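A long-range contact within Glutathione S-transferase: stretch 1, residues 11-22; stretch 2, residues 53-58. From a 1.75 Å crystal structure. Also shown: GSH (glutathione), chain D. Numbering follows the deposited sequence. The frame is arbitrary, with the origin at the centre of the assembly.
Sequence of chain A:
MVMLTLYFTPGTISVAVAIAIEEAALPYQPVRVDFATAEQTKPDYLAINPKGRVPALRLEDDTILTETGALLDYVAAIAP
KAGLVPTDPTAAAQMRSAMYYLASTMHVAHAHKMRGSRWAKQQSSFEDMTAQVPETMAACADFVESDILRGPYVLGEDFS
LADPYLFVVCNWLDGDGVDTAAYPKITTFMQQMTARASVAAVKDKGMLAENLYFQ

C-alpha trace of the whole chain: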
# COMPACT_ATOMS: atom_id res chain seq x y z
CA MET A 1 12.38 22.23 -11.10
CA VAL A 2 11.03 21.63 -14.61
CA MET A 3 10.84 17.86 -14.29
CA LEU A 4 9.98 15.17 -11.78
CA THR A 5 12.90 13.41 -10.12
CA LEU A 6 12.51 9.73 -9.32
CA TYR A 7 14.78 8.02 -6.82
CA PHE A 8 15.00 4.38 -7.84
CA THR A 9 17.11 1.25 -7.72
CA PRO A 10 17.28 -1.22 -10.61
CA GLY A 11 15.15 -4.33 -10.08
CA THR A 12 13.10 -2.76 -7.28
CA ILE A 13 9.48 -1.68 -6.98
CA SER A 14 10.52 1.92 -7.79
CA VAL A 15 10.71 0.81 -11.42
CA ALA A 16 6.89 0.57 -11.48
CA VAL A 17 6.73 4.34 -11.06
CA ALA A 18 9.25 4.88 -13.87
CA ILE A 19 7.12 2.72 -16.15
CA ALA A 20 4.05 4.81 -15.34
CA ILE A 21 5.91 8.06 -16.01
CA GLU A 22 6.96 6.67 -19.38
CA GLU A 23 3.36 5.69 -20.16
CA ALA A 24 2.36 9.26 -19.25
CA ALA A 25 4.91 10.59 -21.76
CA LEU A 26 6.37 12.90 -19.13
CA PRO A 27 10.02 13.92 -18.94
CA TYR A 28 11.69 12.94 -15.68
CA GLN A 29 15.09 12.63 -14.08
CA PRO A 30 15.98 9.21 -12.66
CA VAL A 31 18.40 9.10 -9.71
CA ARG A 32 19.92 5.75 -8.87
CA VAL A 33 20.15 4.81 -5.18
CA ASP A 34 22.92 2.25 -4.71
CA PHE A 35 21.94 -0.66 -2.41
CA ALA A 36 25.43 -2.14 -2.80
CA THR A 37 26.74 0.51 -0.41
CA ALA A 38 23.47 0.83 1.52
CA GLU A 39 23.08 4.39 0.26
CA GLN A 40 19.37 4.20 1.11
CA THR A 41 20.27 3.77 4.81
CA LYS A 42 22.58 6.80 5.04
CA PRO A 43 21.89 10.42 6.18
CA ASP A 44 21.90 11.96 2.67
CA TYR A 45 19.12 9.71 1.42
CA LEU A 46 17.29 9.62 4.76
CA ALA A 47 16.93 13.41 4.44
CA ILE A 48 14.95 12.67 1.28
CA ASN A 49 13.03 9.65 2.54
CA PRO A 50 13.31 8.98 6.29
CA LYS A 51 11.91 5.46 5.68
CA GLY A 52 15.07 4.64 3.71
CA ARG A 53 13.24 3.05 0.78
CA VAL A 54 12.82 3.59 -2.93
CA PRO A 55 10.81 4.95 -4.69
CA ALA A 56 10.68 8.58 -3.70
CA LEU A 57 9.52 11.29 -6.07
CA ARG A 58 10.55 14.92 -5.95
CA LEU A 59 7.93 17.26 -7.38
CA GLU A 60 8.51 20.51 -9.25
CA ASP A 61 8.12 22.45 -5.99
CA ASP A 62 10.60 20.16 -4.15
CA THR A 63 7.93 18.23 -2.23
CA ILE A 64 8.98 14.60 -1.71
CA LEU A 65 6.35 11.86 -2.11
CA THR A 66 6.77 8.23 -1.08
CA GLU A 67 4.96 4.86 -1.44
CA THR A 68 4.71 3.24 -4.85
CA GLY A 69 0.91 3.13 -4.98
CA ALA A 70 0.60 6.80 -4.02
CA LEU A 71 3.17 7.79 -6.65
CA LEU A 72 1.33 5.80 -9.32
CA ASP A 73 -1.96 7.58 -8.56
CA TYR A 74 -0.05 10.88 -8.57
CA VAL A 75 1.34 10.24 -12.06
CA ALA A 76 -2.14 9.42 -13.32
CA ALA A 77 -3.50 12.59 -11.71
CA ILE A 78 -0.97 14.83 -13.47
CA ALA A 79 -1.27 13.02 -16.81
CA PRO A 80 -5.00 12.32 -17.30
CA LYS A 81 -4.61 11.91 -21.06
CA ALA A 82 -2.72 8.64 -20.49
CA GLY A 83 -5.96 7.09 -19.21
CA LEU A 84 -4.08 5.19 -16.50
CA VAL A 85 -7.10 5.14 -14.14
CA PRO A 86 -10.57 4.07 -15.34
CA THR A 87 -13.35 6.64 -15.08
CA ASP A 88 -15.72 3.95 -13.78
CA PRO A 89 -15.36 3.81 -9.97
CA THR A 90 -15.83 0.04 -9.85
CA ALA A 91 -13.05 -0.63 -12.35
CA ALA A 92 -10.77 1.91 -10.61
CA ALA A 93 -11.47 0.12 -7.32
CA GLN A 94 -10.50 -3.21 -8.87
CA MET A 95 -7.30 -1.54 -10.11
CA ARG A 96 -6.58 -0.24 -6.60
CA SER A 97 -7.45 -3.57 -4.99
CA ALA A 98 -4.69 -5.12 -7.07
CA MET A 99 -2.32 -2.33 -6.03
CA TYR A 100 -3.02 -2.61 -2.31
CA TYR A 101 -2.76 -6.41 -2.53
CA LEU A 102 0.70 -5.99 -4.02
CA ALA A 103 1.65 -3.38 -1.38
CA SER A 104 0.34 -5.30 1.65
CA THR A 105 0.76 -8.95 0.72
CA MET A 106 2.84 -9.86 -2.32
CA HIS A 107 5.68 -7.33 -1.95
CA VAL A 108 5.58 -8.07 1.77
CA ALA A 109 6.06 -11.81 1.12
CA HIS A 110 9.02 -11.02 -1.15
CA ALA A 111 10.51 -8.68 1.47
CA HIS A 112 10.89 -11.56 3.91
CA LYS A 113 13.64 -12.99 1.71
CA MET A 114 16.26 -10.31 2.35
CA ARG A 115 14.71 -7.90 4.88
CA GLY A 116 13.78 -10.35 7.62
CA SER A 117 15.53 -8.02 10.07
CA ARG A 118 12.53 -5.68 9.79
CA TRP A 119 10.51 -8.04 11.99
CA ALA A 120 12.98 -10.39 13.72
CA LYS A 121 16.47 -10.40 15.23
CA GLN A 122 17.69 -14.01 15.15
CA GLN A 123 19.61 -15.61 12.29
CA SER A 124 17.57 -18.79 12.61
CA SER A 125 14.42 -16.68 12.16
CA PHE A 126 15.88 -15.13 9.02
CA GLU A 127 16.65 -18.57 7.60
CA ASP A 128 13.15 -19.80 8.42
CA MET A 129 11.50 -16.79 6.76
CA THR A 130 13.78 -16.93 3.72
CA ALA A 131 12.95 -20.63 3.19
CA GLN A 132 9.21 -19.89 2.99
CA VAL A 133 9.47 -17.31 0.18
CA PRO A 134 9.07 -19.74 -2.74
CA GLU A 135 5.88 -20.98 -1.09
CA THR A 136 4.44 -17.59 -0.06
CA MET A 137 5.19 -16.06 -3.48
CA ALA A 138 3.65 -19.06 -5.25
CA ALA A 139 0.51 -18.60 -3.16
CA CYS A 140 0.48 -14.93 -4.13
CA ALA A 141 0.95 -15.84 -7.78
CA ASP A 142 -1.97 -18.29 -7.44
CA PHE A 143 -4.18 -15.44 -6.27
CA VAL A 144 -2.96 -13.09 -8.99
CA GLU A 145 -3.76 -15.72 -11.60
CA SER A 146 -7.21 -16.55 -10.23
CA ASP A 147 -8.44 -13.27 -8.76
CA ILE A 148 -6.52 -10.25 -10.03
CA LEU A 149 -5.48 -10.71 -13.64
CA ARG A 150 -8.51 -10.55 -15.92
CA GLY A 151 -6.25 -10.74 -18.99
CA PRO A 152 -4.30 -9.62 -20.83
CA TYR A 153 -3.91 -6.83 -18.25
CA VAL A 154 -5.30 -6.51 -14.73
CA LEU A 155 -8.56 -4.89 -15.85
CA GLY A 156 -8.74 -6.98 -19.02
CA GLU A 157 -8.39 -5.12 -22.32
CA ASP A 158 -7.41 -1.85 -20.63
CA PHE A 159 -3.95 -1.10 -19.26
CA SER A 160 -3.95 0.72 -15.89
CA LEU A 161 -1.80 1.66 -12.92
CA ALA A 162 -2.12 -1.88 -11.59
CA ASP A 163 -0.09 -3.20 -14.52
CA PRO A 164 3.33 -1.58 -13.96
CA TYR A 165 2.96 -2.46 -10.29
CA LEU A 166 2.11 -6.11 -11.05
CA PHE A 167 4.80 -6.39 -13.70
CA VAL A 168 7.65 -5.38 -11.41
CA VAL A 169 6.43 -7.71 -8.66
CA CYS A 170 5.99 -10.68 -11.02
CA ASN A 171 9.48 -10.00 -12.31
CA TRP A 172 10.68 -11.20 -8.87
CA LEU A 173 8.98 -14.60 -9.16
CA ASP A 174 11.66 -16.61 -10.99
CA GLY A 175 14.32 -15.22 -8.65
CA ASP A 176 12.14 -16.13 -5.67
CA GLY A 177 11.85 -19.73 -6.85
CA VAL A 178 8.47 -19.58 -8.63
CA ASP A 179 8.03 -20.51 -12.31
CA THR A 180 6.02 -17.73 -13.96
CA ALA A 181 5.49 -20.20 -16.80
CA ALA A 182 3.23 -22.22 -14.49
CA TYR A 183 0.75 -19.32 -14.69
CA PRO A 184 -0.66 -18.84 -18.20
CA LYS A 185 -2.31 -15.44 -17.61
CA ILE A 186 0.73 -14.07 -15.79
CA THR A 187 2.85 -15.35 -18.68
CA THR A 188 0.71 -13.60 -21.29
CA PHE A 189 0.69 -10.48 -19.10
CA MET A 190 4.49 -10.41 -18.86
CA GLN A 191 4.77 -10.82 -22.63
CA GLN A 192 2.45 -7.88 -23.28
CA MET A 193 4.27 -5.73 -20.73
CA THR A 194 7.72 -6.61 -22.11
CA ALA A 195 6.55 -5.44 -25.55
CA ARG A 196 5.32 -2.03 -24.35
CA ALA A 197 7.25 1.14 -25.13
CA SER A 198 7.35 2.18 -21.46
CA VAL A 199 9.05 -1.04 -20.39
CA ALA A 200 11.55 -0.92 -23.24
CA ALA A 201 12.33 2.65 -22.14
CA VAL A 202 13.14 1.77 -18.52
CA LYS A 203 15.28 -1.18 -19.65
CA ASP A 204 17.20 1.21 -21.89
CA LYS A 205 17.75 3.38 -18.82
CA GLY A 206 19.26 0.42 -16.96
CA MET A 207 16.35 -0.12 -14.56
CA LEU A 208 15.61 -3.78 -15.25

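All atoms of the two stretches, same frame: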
# COMPACT_ATOMS: atom_id res chain seq x y z
N GLY A 11 15.69 -3.07 -10.56
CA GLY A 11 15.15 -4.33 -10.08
C GLY A 11 14.22 -4.21 -8.89
O GLY A 11 13.72 -5.21 -8.38
N THR A 12 13.98 -2.98 -8.43
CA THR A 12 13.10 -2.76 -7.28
C THR A 12 11.74 -2.24 -7.71
O THR A 12 11.50 -1.92 -8.89
CB THR A 12 13.72 -1.81 -6.24
OG1 THR A 12 13.81 -0.48 -6.78
CG2 THR A 12 15.11 -2.29 -5.82
N ILE A 13 10.85 -2.11 -6.72
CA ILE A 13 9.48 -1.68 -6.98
C ILE A 13 9.41 -0.24 -7.51
O ILE A 13 8.42 0.13 -8.16
CB ILE A 13 8.60 -1.83 -5.71
CG1 ILE A 13 7.12 -1.86 -6.08
CG2 ILE A 13 8.93 -0.74 -4.68
CD1 ILE A 13 6.77 -2.99 -7.06
N SER A 14 10.45 0.55 -7.26
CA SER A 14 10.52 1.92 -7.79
C SER A 14 10.38 1.95 -9.30
O SER A 14 9.96 2.96 -9.87
CB SER A 14 11.84 2.59 -7.39
OG SER A 14 12.96 1.80 -7.78
N VAL A 15 10.76 0.86 -9.96
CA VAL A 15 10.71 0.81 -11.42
C VAL A 15 9.26 0.90 -11.93
O VAL A 15 9.02 1.37 -13.04
CB VAL A 15 11.44 -0.44 -11.98
CG1 VAL A 15 11.42 -0.45 -13.49
CG2 VAL A 15 12.89 -0.46 -11.48
N ALA A 16 8.30 0.47 -11.11
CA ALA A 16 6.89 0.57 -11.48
C ALA A 16 6.52 2.03 -11.73
O ALA A 16 5.73 2.34 -12.63
CB ALA A 16 5.99 -0.04 -10.41
N VAL A 17 7.06 2.93 -10.92
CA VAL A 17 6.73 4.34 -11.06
C VAL A 17 7.36 4.87 -12.35
O VAL A 17 6.74 5.63 -13.09
CB VAL A 17 7.19 5.14 -9.82
CG1 VAL A 17 6.84 6.63 -9.99
CG2 VAL A 17 6.53 4.58 -8.56
N ALA A 18 8.59 4.45 -12.63
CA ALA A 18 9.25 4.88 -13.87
C ALA A 18 8.43 4.45 -15.09
O ALA A 18 8.24 5.23 -16.04
CB ALA A 18 10.65 4.33 -13.95
N ILE A 19 7.94 3.22 -15.06
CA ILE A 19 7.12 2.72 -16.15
C ILE A 19 5.89 3.59 -16.34
O ILE A 19 5.54 3.94 -17.47
CB ILE A 19 6.73 1.27 -15.90
CG1 ILE A 19 7.98 0.40 -16.03
CG2 ILE A 19 5.67 0.80 -16.92
CD1 ILE A 19 7.79 -1.05 -15.52
N ALA A 20 5.23 3.96 -15.24
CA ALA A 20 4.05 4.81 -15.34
C ALA A 20 4.38 6.18 -15.90
O ALA A 20 3.60 6.73 -16.70
CB ALA A 20 3.37 4.94 -13.98
N ILE A 21 5.52 6.75 -15.50
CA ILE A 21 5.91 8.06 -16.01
C ILE A 21 6.16 7.98 -17.51
O ILE A 21 5.79 8.89 -18.25
CB ILE A 21 7.15 8.61 -15.29
CG1 ILE A 21 6.82 8.81 -13.80
CG2 ILE A 21 7.51 9.97 -15.88
CD1 ILE A 21 8.03 9.16 -12.93
N GLU A 22 6.77 6.88 -17.95
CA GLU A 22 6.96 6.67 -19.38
C GLU A 22 5.63 6.56 -20.13
O GLU A 22 5.47 7.11 -21.22
CB GLU A 22 7.80 5.41 -19.65
CG GLU A 22 9.19 5.44 -19.02
CD GLU A 22 10.20 6.26 -19.81
OE1 GLU A 22 9.84 6.81 -20.88
OE2 GLU A 22 11.36 6.35 -19.36
N ARG A 53 13.68 3.95 1.85
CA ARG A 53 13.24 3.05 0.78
C ARG A 53 13.16 3.79 -0.53
O ARG A 53 13.06 5.02 -0.55
CB ARG A 53 11.84 2.48 1.08
CG ARG A 53 11.63 1.94 2.47
CD ARG A 53 12.39 0.66 2.74
NE ARG A 53 12.06 0.18 4.08
CZ ARG A 53 10.93 -0.46 4.38
NH1 ARG A 53 10.05 -0.72 3.42
NH2 ARG A 53 10.69 -0.84 5.63
N VAL A 54 13.20 3.04 -1.63
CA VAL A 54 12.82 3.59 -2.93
C VAL A 54 11.48 2.94 -3.30
O VAL A 54 11.22 1.80 -2.91
CB VAL A 54 13.90 3.33 -4.01
CG1 VAL A 54 15.19 4.08 -3.67
CG2 VAL A 54 14.18 1.84 -4.14
N PRO A 55 10.63 3.64 -4.06
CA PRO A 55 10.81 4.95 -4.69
C PRO A 55 10.57 6.15 -3.79
O PRO A 55 9.88 6.05 -2.77
CB PRO A 55 9.73 4.95 -5.78
CG PRO A 55 8.61 4.13 -5.14
CD PRO A 55 9.34 3.03 -4.44
N ALA A 56 11.13 7.29 -4.19
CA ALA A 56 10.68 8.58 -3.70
C ALA A 56 10.61 9.46 -4.93
O ALA A 56 11.37 9.27 -5.89
CB ALA A 56 11.66 9.16 -2.67
N LEU A 57 9.69 10.41 -4.92
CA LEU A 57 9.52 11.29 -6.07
C LEU A 57 9.62 12.73 -5.61
O LEU A 57 8.92 13.14 -4.68
CB LEU A 57 8.14 11.05 -6.70
CG LEU A 57 7.87 11.74 -8.04
CD1 LEU A 57 8.69 11.07 -9.16
CD2 LEU A 57 6.36 11.68 -8.34
N ARG A 58 10.47 13.51 -6.26
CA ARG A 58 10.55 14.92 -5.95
C ARG A 58 9.75 15.70 -6.98
O ARG A 58 9.98 15.58 -8.19
CB ARG A 58 12.01 15.41 -5.96
CG ARG A 58 12.12 16.90 -5.67
CD ARG A 58 13.55 17.41 -5.85
NE ARG A 58 14.48 16.68 -5.00
CZ ARG A 58 14.63 16.90 -3.69
NH1 ARG A 58 13.92 17.84 -3.09
NH2 ARG A 58 15.50 16.17 -3.00
N1 GSH D . 5.78 0.19 0.83
CA1 GSH D . 6.89 0.69 0.05
C1 GSH D . 6.43 1.07 -1.32
O11 GSH D . 6.94 2.06 -1.91
O12 GSH D . 5.54 0.39 -1.89
CB1 GSH D . 7.95 -0.38 -0.09
CG1 GSH D . 9.26 0.33 -0.47
CD1 GSH D . 10.42 -0.67 -0.37
OE1 GSH D . 10.51 -1.44 0.59
N2 GSH D . 11.42 -0.69 -1.43
CA2 GSH D . 12.52 -1.62 -1.35
C2 GSH D . 13.64 -0.92 -0.62
O2 GSH D . 13.77 0.29 -0.69
CB2 GSH D . 12.99 -2.03 -2.71
SG2 GSH D . 11.73 -3.00 -3.52
N3 GSH D . 14.58 -1.67 0.20
CA3 GSH D . 15.65 -0.94 0.87
C3 GSH D . 15.90 -1.49 2.26
O31 GSH D . 15.03 -2.20 2.83
O32 GSH D . 16.98 -1.21 2.87

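Packing of the loop and helix of residues 11-22 against the segment 53-58, which runs as loop through the cis proline and then as strand over residues 56-58. The two backbones come nearest where Ser-14 faces Pro-55, with 4.3 Å between Ser-14 CA and Pro-55 CA. No hydrogen bond crosses the interface; its 285 Å² of buried surface is held by shape and apolar contact. Pro-55 is the main bump, covered over 68 Å² by the other stretch. Its ring, puckered C-gamma endo, sits among three side chains of stretch 1: Ile-13 CG2 lies 3.8 Å from Pro-55 CD, Ser-14 CB 3.6 Å from Pro-55 CB, and Val-17 CG2 4.0 Å from Pro-55 CG. The side chain of Ser-14 is small, which fits so close an approach of the two backbones. Val-17, four residues beyond Ile-13, brings a methyl to the ring with chi1 in t.

Next to this, Val-54 (chi1 m) directs CG2 toward the start of stretch 1, where it lies 3.5 Å from Thr-12 OG1 and 3.8 Å from Ser-14 OG. These are van der Waals contacts of a methyl with hydroxyl oxygens. The hydroxyls meet their polar needs along their own chain: Ser-14 OG donates to Thr-12 OG1 at 2.6 Å, both side chains being in p. The methyl of Val-54 therefore packs on a polar pair that is already bonded.

Farther along, the side chains that meet are longer. Ile-21 (m, t) and Leu-57 (t, p) both point toward the opposing stretch and touch at their tips, Ile-21 CD1 to Leu-57 CD1 at 4.3 Å. Ser-14, Val-17 and Ile-21 recur at intervals of three and four residues and so line one side of the helix, while Val-15 points away. On the other stretch the alternation of extended chain puts Pro-55 and Leu-57 toward the helix and turns Ala-56 away. Backbone bonds such as Ile-21 N to Val-17 O, 2.9 Å, keep the helical spacing.

The peptide bond before Pro-55 is cis, and the backbone of Val-54 pairs with glutathione through both its N and its O: Val-54 N donates to GSH O2 at 3.0 Å, and GSH N2 donates to Val-54 O at 2.9 Å. Arg-53 NH1 adds a bond to GSH OE1, 3.0 Å. From stretch 1, Thr-12 CB lies 3.6 Å from GSH SG2 and Ile-13 N lies 3.4 Å from GSH SG2, so both stretches border the ligand of this glutathione S-transferase.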